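Local coordinates for NIF3-related protein (Bacillus cereus, PDB 2GX8) that is of unknown function but, as a Nif3-family protein, carries a conserved dimetal site that holds zinc and a separate domain thought to be regulatory, at residues K162-V176 with M244-Y258. Sequence-based numbering, arbitrary orientation.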
loop_
_atom_site.group_PDB
_atom_site.type_symbol
_atom_site.label_atom_id
_atom_site.label_comp_id
_atom_site.label_asym_id
_atom_site.label_seq_id
_atom_site.Cartn_x
_atom_site.Cartn_y
_atom_site.Cartn_z
ATOM N N LYS C 162 4.005 35.739 3.603
ATOM C CA LYS C 162 5.384 36.103 3.332
ATOM C C LYS C 162 5.612 37.553 3.639
ATOM O O LYS C 162 4.718 38.368 3.456
ATOM C CB LYS C 162 5.702 35.916 1.851
ATOM C CG LYS C 162 5.393 34.533 1.308
ATOM C CD LYS C 162 6.064 33.517 2.201
ATOM C CE LYS C 162 5.587 32.142 1.936
ATOM N NZ LYS C 162 6.219 31.673 0.711
ATOM N N LYS C 163 6.807 37.867 4.119
ATOM C CA LYS C 163 7.193 39.238 4.321
ATOM C C LYS C 163 8.121 39.614 3.150
ATOM O O LYS C 163 9.154 38.983 2.907
ATOM C CB LYS C 163 7.932 39.405 5.635
ATOM C CG LYS C 163 7.926 40.841 6.181
ATOM C CD LYS C 163 6.519 41.247 6.561
ATOM C CE LYS C 163 6.519 42.635 7.194
ATOM N NZ LYS C 163 5.193 43.261 7.376
ATOM N N VAL C 164 7.724 40.612 2.377
ATOM C CA VAL C 164 8.609 41.081 1.330
ATOM C C VAL C 164 9.336 42.293 1.876
ATOM O O VAL C 164 8.703 43.244 2.339
ATOM C CB VAL C 164 7.854 41.524 0.087
ATOM C CG1 VAL C 164 8.844 42.031 -0.985
ATOM C CG2 VAL C 164 7.040 40.400 -0.452
ATOM N N VAL C 165 10.665 42.257 1.826
ATOM C CA VAL C 165 11.472 43.396 2.244
ATOM C C VAL C 165 12.181 43.859 0.973
ATOM O O VAL C 165 12.841 43.063 0.319
ATOM C CB VAL C 165 12.494 42.986 3.310
ATOM C CG1 VAL C 165 13.420 44.158 3.666
ATOM C CG2 VAL C 165 11.774 42.462 4.548
ATOM N N VAL C 166 12.019 45.120 0.593
ATOM C CA VAL C 166 12.683 45.640 -0.608
ATOM C C VAL C 166 13.519 46.888 -0.220
ATOM O O VAL C 166 13.184 47.622 0.724
ATOM C CB VAL C 166 11.659 45.869 -1.752
ATOM C CG1 VAL C 166 10.681 47.016 -1.406
ATOM C CG2 VAL C 166 12.354 46.120 -3.131
ATOM N N PHE C 167 14.635 47.103 -0.907
ATOM C CA PHE C 167 15.542 48.242 -0.614
ATOM C C PHE C 167 15.472 49.209 -1.773
ATOM O O PHE C 167 15.712 48.815 -2.910
ATOM C CB PHE C 167 16.959 47.706 -0.380
ATOM C CG PHE C 167 17.014 46.673 0.712
ATOM C CD1 PHE C 167 16.780 45.335 0.433
ATOM C CD2 PHE C 167 17.217 47.049 2.021
ATOM C CE1 PHE C 167 16.794 44.366 1.456
ATOM C CE2 PHE C 167 17.231 46.102 3.025
ATOM C CZ PHE C 167 17.005 44.769 2.745
ATOM N N VAL C 168 15.116 50.465 -1.487
ATOM C CA VAL C 168 14.844 51.453 -2.532
ATOM C C VAL C 168 15.429 52.814 -2.171
ATOM O O VAL C 168 15.378 53.211 -1.013
ATOM C CB VAL C 168 13.300 51.705 -2.690
ATOM C CG1 VAL C 168 12.985 52.434 -3.995
ATOM C CG2 VAL C 168 12.492 50.428 -2.663
ATOM N N PRO C 169 16.002 53.536 -3.149
ATOM C CA PRO C 169 16.409 54.900 -2.823
ATOM C C PRO C 169 15.182 55.763 -2.434
ATOM O O PRO C 169 14.082 55.541 -2.952
ATOM C CB PRO C 169 17.007 55.395 -4.144
ATOM C CG PRO C 169 16.383 54.534 -5.189
ATOM C CD PRO C 169 16.350 53.197 -4.541
ATOM N N VAL C 170 15.386 56.718 -1.520
ATOM C CA VAL C 170 14.329 57.628 -1.020
ATOM C C VAL C 170 13.608 58.352 -2.151
ATOM O O VAL C 170 12.431 58.718 -2.015
ATOM C CB VAL C 170 14.869 58.670 0.038
ATOM C CG1 VAL C 170 13.752 59.565 0.540
ATOM C CG2 VAL C 170 15.546 57.969 1.259
ATOM N N THR C 171 14.300 58.547 -3.274
ATOM C CA THR C 171 13.681 59.176 -4.440
ATOM C C THR C 171 12.546 58.310 -4.979
ATOM O O THR C 171 11.537 58.820 -5.443
ATOM C CB THR C 171 14.686 59.440 -5.580
ATOM O OG1 THR C 171 15.350 58.222 -5.938
ATOM C CG2 THR C 171 15.715 60.481 -5.170
ATOM N N HIS C 172 12.684 56.996 -4.884
ATOM C CA HIS C 172 11.647 56.147 -5.432
ATOM C C HIS C 172 10.831 55.368 -4.430
ATOM O O HIS C 172 9.946 54.604 -4.807
ATOM C CB HIS C 172 12.234 55.251 -6.511
ATOM C CG HIS C 172 12.606 55.998 -7.758
ATOM N ND1 HIS C 172 11.770 56.079 -8.854
ATOM C CD2 HIS C 172 13.711 56.715 -8.073
ATOM C CE1 HIS C 172 12.350 56.802 -9.796
ATOM N NE2 HIS C 172 13.529 57.198 -9.347
ATOM N N ALA C 173 11.091 55.617 -3.154
ATOM C CA ALA C 173 10.430 54.900 -2.077
ATOM C C ALA C 173 8.899 54.992 -2.080
ATOM O O ALA C 173 8.221 53.965 -2.009
ATOM C CB ALA C 173 10.994 55.337 -0.739
ATOM N N GLU C 174 8.367 56.209 -2.169
ATOM C CA GLU C 174 6.920 56.432 -2.138
ATOM C C GLU C 174 6.191 55.769 -3.312
ATOM O O GLU C 174 5.084 55.231 -3.180
ATOM C CB GLU C 174 6.635 57.938 -2.085
ATOM C CG GLU C 174 5.160 58.335 -2.108
ATOM C CD GLU C 174 4.380 57.894 -0.873
ATOM O OE1 GLU C 174 4.982 57.473 0.138
ATOM O OE2 GLU C 174 3.137 58.000 -0.916
ATOM N N GLU C 175 6.844 55.811 -4.457
ATOM C CA GLU C 175 6.355 55.214 -5.676
ATOM C C GLU C 175 6.303 53.675 -5.537
ATOM O O GLU C 175 5.355 53.037 -5.990
ATOM C CB GLU C 175 7.301 55.652 -6.788
ATOM C CG GLU C 175 6.922 55.249 -8.176
ATOM C CD GLU C 175 7.832 55.883 -9.221
ATOM O OE1 GLU C 175 8.567 56.863 -8.884
ATOM O OE2 GLU C 175 7.798 55.401 -10.383
ATOM N N VAL C 176 7.308 53.099 -4.875
ATOM C CA VAL C 176 7.397 51.634 -4.651
ATOM C C VAL C 176 6.375 51.138 -3.625
ATOM O O VAL C 176 5.815 50.069 -3.797
ATOM C CB VAL C 176 8.853 51.183 -4.366
ATOM C CG1 VAL C 176 8.949 49.734 -3.891
ATOM C CG2 VAL C 176 9.671 51.360 -5.632
ATOM N N MET C 244 6.436 45.691 -8.085
ATOM C CA MET C 244 7.508 46.245 -7.288
ATOM C C MET C 244 8.730 46.547 -8.174
ATOM O O MET C 244 9.249 47.680 -8.169
ATOM C CB MET C 244 7.880 45.219 -6.240
ATOM C CG MET C 244 8.871 45.667 -5.220
ATOM S SD MET C 244 9.459 44.221 -4.310
ATOM C CE MET C 244 10.612 43.504 -5.472
ATOM N N VAL C 245 9.161 45.540 -8.947
ATOM C CA VAL C 245 10.304 45.655 -9.861
ATOM C C VAL C 245 10.091 46.732 -10.929
ATOM O O VAL C 245 11.009 47.488 -11.257
ATOM C CB VAL C 245 10.645 44.291 -10.509
ATOM C CG1 VAL C 245 11.541 44.463 -11.755
ATOM C CG2 VAL C 245 11.310 43.397 -9.504
ATOM N N THR C 246 8.878 46.809 -11.460
ATOM C CA THR C 246 8.573 47.811 -12.475
ATOM C C THR C 246 8.758 49.235 -11.928
ATOM O O THR C 246 9.441 50.085 -12.577
ATOM C CB THR C 246 7.145 47.638 -13.037
ATOM O OG1 THR C 246 6.936 46.268 -13.409
ATOM C CG2 THR C 246 6.941 48.525 -14.257
ATOM N N ALA C 247 8.192 49.466 -10.715
ATOM C CA ALA C 247 8.236 50.790 -10.081
ATOM C C ALA C 247 9.627 51.154 -9.623
ATOM O O ALA C 247 10.001 52.335 -9.577
ATOM C CB ALA C 247 7.283 50.835 -8.905
ATOM N N HIS C 248 10.391 50.123 -9.274
ATOM C CA HIS C 248 11.748 50.300 -8.790
ATOM C C HIS C 248 12.608 50.828 -9.929
ATOM O O HIS C 248 12.551 50.315 -11.044
ATOM C CB HIS C 248 12.296 48.976 -8.228
ATOM C CG HIS C 248 13.409 49.152 -7.237
ATOM N ND1 HIS C 248 14.724 49.316 -7.614
ATOM C CD2 HIS C 248 13.398 49.197 -5.882
ATOM C CE1 HIS C 248 15.472 49.457 -6.535
ATOM N NE2 HIS C 248 14.692 49.392 -5.471
ATOM N N PRO C 249 13.392 51.874 -9.649
ATOM C CA PRO C 249 14.256 52.517 -10.621
ATOM C C PRO C 249 15.418 51.646 -11.072
ATOM O O PRO C 249 16.015 51.917 -12.119
ATOM C CB PRO C 249 14.807 53.725 -9.852
ATOM C CG PRO C 249 14.745 53.315 -8.429
ATOM C CD PRO C 249 13.485 52.520 -8.329
ATOM N N TYR C 250 15.758 50.626 -10.290
ATOM C CA TYR C 250 16.877 49.779 -10.655
ATOM C C TYR C 250 16.473 48.621 -11.538
ATOM O O TYR C 250 15.298 48.240 -11.615
ATOM C CB TYR C 250 17.661 49.273 -9.444
ATOM C CG TYR C 250 18.335 50.353 -8.639
ATOM C CD1 TYR C 250 18.652 51.582 -9.216
ATOM C CD2 TYR C 250 18.745 50.109 -7.327
ATOM C CE1 TYR C 250 19.288 52.566 -8.487
ATOM C CE2 TYR C 250 19.389 51.078 -6.585
ATOM C CZ TYR C 250 19.664 52.308 -7.172
ATOM O OH TYR C 250 20.326 53.284 -6.449
ATOM N N GLU C 251 17.475 48.086 -12.226
ATOM C CA GLU C 251 17.278 46.968 -13.126
ATOM C C GLU C 251 17.537 45.694 -12.342
ATOM O O GLU C 251 16.736 44.759 -12.377
ATOM C CB GLU C 251 18.124 47.152 -14.401
ATOM C CG GLU C 251 17.492 48.221 -15.323
ATOM C CD GLU C 251 18.372 48.680 -16.471
ATOM O OE1 GLU C 251 19.476 49.229 -16.223
ATOM O OE2 GLU C 251 17.922 48.541 -17.628
ATOM N N GLU C 252 18.638 45.682 -11.601
ATOM C CA GLU C 252 18.928 44.581 -10.686
ATOM C C GLU C 252 18.416 44.994 -9.278
ATOM O O GLU C 252 19.007 45.854 -8.608
ATOM C CB GLU C 252 20.425 44.183 -10.723
ATOM C CG GLU C 252 21.494 45.313 -10.537
ATOM C CD GLU C 252 21.845 46.125 -11.803
ATOM O OE1 GLU C 252 21.102 46.070 -12.819
ATOM O OE2 GLU C 252 22.883 46.831 -11.764
ATOM N N VAL C 253 17.306 44.394 -8.847
ATOM C CA VAL C 253 16.660 44.758 -7.575
ATOM C C VAL C 253 16.881 43.760 -6.426
ATOM O O VAL C 253 16.678 42.549 -6.590
ATOM C CB VAL C 253 15.130 44.945 -7.775
ATOM C CG1 VAL C 253 14.440 45.380 -6.473
ATOM C CG2 VAL C 253 14.850 45.951 -8.870
ATOM N N ALA C 254 17.267 44.276 -5.259
ATOM C CA ALA C 254 17.484 43.436 -4.073
ATOM C C ALA C 254 16.278 43.446 -3.158
ATOM O O ALA C 254 15.881 44.485 -2.629
ATOM C CB ALA C 254 18.714 43.879 -3.302
ATOM N N TYR C 255 15.696 42.269 -2.994
ATOM C CA TYR C 255 14.557 42.090 -2.151
ATOM C C TYR C 255 14.659 40.691 -1.584
ATOM O O TYR C 255 15.290 39.808 -2.174
ATOM C CB TYR C 255 13.234 42.291 -2.929
ATOM C CG TYR C 255 12.965 41.254 -4.010
ATOM C CD1 TYR C 255 13.506 41.392 -5.296
ATOM C CD2 TYR C 255 12.163 40.148 -3.757
ATOM C CE1 TYR C 255 13.266 40.443 -6.280
ATOM C CE2 TYR C 255 11.922 39.188 -4.743
ATOM C CZ TYR C 255 12.480 39.345 -5.994
ATOM O OH TYR C 255 12.234 38.414 -6.974
ATOM N N ASP C 256 14.009 40.508 -0.444
ATOM C CA ASP C 256 14.008 39.262 0.281
ATOM C C ASP C 256 12.578 38.861 0.480
ATOM O O ASP C 256 11.716 39.710 0.577
ATOM C CB ASP C 256 14.655 39.464 1.658
ATOM C CG ASP C 256 16.100 39.945 1.575
ATOM O OD1 ASP C 256 16.849 39.494 0.681
ATOM O OD2 ASP C 256 16.509 40.772 2.412
ATOM N N VAL C 257 12.315 37.566 0.506
ATOM C CA VAL C 257 10.982 37.070 0.811
ATOM C C VAL C 257 11.183 36.121 1.984
ATOM O O VAL C 257 11.851 35.108 1.858
ATOM C CB VAL C 257 10.332 36.344 -0.389
ATOM C CG1 VAL C 257 8.986 35.852 -0.010
ATOM C CG2 VAL C 257 10.199 37.267 -1.562
ATOM N N TYR C 258 10.637 36.474 3.134
ATOM C CA TYR C 258 10.785 35.687 4.322
ATOM C C TYR C 258 9.520 34.902 4.508
ATOM O O TYR C 258 8.434 35.456 4.353
ATOM C CB TYR C 258 10.881 36.604 5.548
ATOM C CG TYR C 258 12.112 37.437 5.660
ATOM C CD1 TYR C 258 12.247 38.601 4.943
ATOM C CD2 TYR C 258 13.115 37.092 6.543
ATOM C CE1 TYR C 258 13.387 39.377 5.059
ATOM C CE2 TYR C 258 14.230 37.845 6.669
ATOM C CZ TYR C 258 14.365 38.989 5.922
ATOM O OH TYR C 258 15.477 39.739 6.051
HETATM O O HOH W 1 17.603 47.667 -4.488
#
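With CG anti to the backbone N (chi1 -157°), the imidazole of His248 reaches the end of strand 162-168, where NE2 donates to Phe167 O over 2.8 Å; Met244, likewise extended at its first torsion, sends its sulfur to Val166, tip to tip, with SD 3.7 Å from CG2. Both reach from helix 237-247 and the turn after it to an antiparallel strand pair in the alpha-beta domain inserted between the halves of the metal-binding part, the domain thought to be regulatory. Strands 162-168 and 255-258 run at 166°, and reciprocal backbone bonds link Lys163 with Tyr258 and Val165 with Asp256. Across the non-hydrogen-bonded pair Val166-Tyr255, the CA atoms are 4.3 Å apart. Val164, Val166 and Val257 point to the sheet face covered by the helices, whereas Val165, Asp256 and Tyr258 point to the other; there Val165 CG2 lies 3.5 Å from Tyr258 CE1. Asp256 OD2 sits at the edge of the Phe167 ring, but its salt bridge is to Lys163 of a second subunit, so this face contributes to the assembly. The His248 ring is sandwiched between Pro249 CD and Val253 CG1, while Tyr250 N donates to its ND1 over 3.2 Å. With NE2 donating and ND1 accepting, the ring's flip state is well defined, although both partners lie somewhat out of its plane. Phe167 O gains a second donor in a water, 2.7 Å away. Farther along, Pro249 joins the turn to helix 170-176: its CB stands 3.6 Å from the centroid of the His172 ring, only 9° off the ring normal, a CH-pi contact.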